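Local coordinates for protein triabin (Triatoma pallidipennis, PDB 1AVG) that inhibits thrombin through a non-covalent one-to-one complex, suppressing thrombin-mediated fibrin formation and platelet aggregation while only minimally suppressing amidolytic activity, at residues T51-E55 with A138-C142. Numbering follows the deposited sequence.
Sequences TQIVE and AKEIC
V54 sets its two methyl groups against the strand-facing side of the helical turn 138-141 at the end of the chain. V54 CG2 lies 3.8 Å from A138 CB and 4.0 Å from C142 SG, while V54 CG1 meets I141 CD1 tip to tip at 3.9 Å. With CG1 anti to the backbone N (chi1 174°), the branched valine sends CG1 to the end of I141 and settles CG2 among A138, the sulfur of C142 and the CG2 branch of I141. I141 suits the reach because its chain is fully extended; A138, with a lone methyl, lets the helix sit close, its CA 6.5 Å from V54 CA.

Two residues along the strand, on the same outer side, Q52 flanks C142. Its long chain, extended beyond CG, carries the amide out until Q52 NE2 is 3.6 Å from C142 CB, a van der Waals contact, while its OE1 hydrogen-bonds to T24 OG1 on the neighbouring strand, which steadies the amide.

Within the turn, C142 N donates to A138 O (2.7 Å). Y26 OH bonds to A138 N, and C142 SG, besides packing here, forms the disulfide to C39 that ties the chain's end to strand 37-43. The contact lays the C-terminal turn against the outer face of the barrel, consistent with the calycin fold; I53 and E55 point away from it. No hydrogen bond joins the two segments: dispersion contacts fit them together, and covalent and polar links to the adjoining strands fix their position.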
ATOM      1  N   THR C  51     -11.155  10.530  27.120  1.00 62.17           N
ATOM      2  CA  THR C  51     -10.891  10.626  25.691  1.00 49.14           C
ATOM      3  C   THR C  51     -12.143  11.041  24.948  1.00 43.66           C
ATOM      4  O   THR C  51     -13.226  10.524  25.213  1.00 41.68           O
ATOM      5  CB  THR C  51     -10.455   9.281  25.135  1.00 44.24           C
ATOM      6  OG1 THR C  51      -9.589   8.642  26.078  1.00 41.35           O
ATOM      7  CG2 THR C  51      -9.719   9.471  23.820  1.00 45.28           C
ATOM      8  N   GLN C  52     -12.000  11.973  24.018  1.00 38.80           N
ATOM      9  CA  GLN C  52     -13.137  12.433  23.239  1.00 33.88           C
ATOM     10  C   GLN C  52     -13.026  11.877  21.830  1.00 32.68           C
ATOM     11  O   GLN C  52     -12.065  12.171  21.113  1.00 34.02           O
ATOM     12  CB  GLN C  52     -13.178  13.956  23.180  1.00 34.23           C
ATOM     13  CG  GLN C  52     -13.113  14.640  24.529  1.00 38.72           C
ATOM     14  CD  GLN C  52     -13.057  16.144  24.398  1.00 43.77           C
ATOM     15  OE1 GLN C  52     -12.279  16.686  23.609  1.00 46.68           O
ATOM     16  NE2 GLN C  52     -13.894  16.830  25.160  1.00 51.49           N
ATOM     17  N   ILE C  53     -13.965  11.014  21.465  1.00 27.47           N
ATOM     18  CA  ILE C  53     -13.986  10.432  20.135  1.00 23.39           C
ATOM     19  C   ILE C  53     -15.100  11.181  19.417  1.00 24.47           C
ATOM     20  O   ILE C  53     -16.237  11.197  19.880  1.00 27.86           O
ATOM     21  CB  ILE C  53     -14.353   8.928  20.152  1.00 23.52           C
ATOM     22  CG1 ILE C  53     -13.462   8.144  21.131  1.00 25.91           C
ATOM     23  CG2 ILE C  53     -14.260   8.354  18.745  1.00 26.51           C
ATOM     24  CD1 ILE C  53     -12.185   7.594  20.555  1.00 25.49           C
ATOM     25  N   VAL C  54     -14.751  11.891  18.356  1.00 22.56           N
ATOM     26  CA  VAL C  54     -15.734  12.618  17.579  1.00 15.40           C
ATOM     27  C   VAL C  54     -15.998  11.732  16.369  1.00 15.88           C
ATOM     28  O   VAL C  54     -15.110  11.536  15.547  1.00 16.56           O
ATOM     29  CB  VAL C  54     -15.191  13.993  17.139  1.00  9.55           C
ATOM     30  CG1 VAL C  54     -16.160  14.675  16.204  1.00 10.04           C
ATOM     31  CG2 VAL C  54     -14.953  14.865  18.353  1.00  6.41           C
ATOM     32  N   GLU C  55     -17.187  11.136  16.310  1.00 11.47           N
ATOM     33  CA  GLU C  55     -17.555  10.253  15.210  1.00  9.70           C
ATOM     34  C   GLU C  55     -18.412  10.978  14.184  1.00 13.33           C
ATOM     35  O   GLU C  55     -19.389  11.628  14.538  1.00 19.05           O
ATOM     36  CB  GLU C  55     -18.285   9.022  15.742  1.00  2.31           C
ATOM     37  CG  GLU C  55     -18.581   7.984  14.674  1.00  5.59           C
ATOM     38  CD  GLU C  55     -18.860   6.614  15.246  1.00  8.88           C
ATOM     39  OE1 GLU C  55     -18.623   6.401  16.448  1.00  6.88           O
ATOM     40  OE2 GLU C  55     -19.316   5.735  14.491  1.00 12.18           O
ATOM     41  N   ALA C 138     -13.671  19.401  18.140  1.00 42.85           N
ATOM     42  CA  ALA C 138     -14.151  18.665  19.300  1.00 43.07           C
ATOM     43  C   ALA C 138     -14.679  19.639  20.351  1.00 46.10           C
ATOM     44  O   ALA C 138     -15.686  19.370  20.989  1.00 46.22           O
ATOM     45  CB  ALA C 138     -13.043  17.806  19.877  1.00 39.82           C
ATOM     46  N   LYS C 139     -14.034  20.797  20.471  1.00 48.13           N
ATOM     47  CA  LYS C 139     -14.434  21.822  21.435  1.00 50.06           C
ATOM     48  C   LYS C 139     -15.842  22.374  21.159  1.00 54.41           C
ATOM     49  O   LYS C 139     -16.548  22.794  22.076  1.00 57.10           O
ATOM     50  CB  LYS C 139     -13.400  22.956  21.449  1.00 43.34           C
ATOM     51  N   GLU C 140     -16.244  22.383  19.894  1.00 54.90           N
ATOM     52  CA  GLU C 140     -17.561  22.879  19.521  1.00 57.28           C
ATOM     53  C   GLU C 140     -18.627  21.826  19.802  1.00 58.06           C
ATOM     54  O   GLU C 140     -19.663  22.126  20.387  1.00 61.67           O
ATOM     55  CB  GLU C 140     -17.605  23.234  18.029  1.00 64.23           C
ATOM     56  CG  GLU C 140     -16.649  24.343  17.592  1.00 75.90           C
ATOM     57  CD  GLU C 140     -16.440  24.394  16.076  1.00 79.61           C
ATOM     58  OE1 GLU C 140     -17.253  23.812  15.321  1.00 79.89           O
ATOM     59  OE2 GLU C 140     -15.446  25.013  15.638  1.00 82.77           O
ATOM     60  N   ILE C 141     -18.368  20.598  19.358  1.00 55.78           N
ATOM     61  CA  ILE C 141     -19.299  19.473  19.504  1.00 51.18           C
ATOM     62  C   ILE C 141     -19.361  18.790  20.878  1.00 44.76           C
ATOM     63  O   ILE C 141     -20.411  18.269  21.268  1.00 40.22           O
ATOM     64  CB  ILE C 141     -19.019  18.392  18.418  1.00 52.89           C
ATOM     65  CG1 ILE C 141     -19.923  17.176  18.614  1.00 55.22           C
ATOM     66  CG2 ILE C 141     -17.547  17.968  18.439  1.00 52.90           C
ATOM     67  CD1 ILE C 141     -19.531  16.005  17.756  1.00 60.40           C
ATOM     68  N   CYS C 142     -18.228  18.738  21.566  1.00 40.48           N
ATOM     69  CA  CYS C 142     -18.150  18.097  22.866  1.00 41.88           C
ATOM     70  C   CYS C 142     -18.524  19.045  23.998  1.00 44.37           C
ATOM     71  O   CYS C 142     -19.624  18.867  24.556  1.00 45.47           O
ATOM     72  CB  CYS C 142     -16.749  17.529  23.095  1.00 38.89           C
ATOM     73  SG  CYS C 142     -16.248  16.222  21.933  1.00 31.85           S
ATOM     74  OXT CYS C 142     -17.718  19.949  24.315  1.00 49.90           O
TER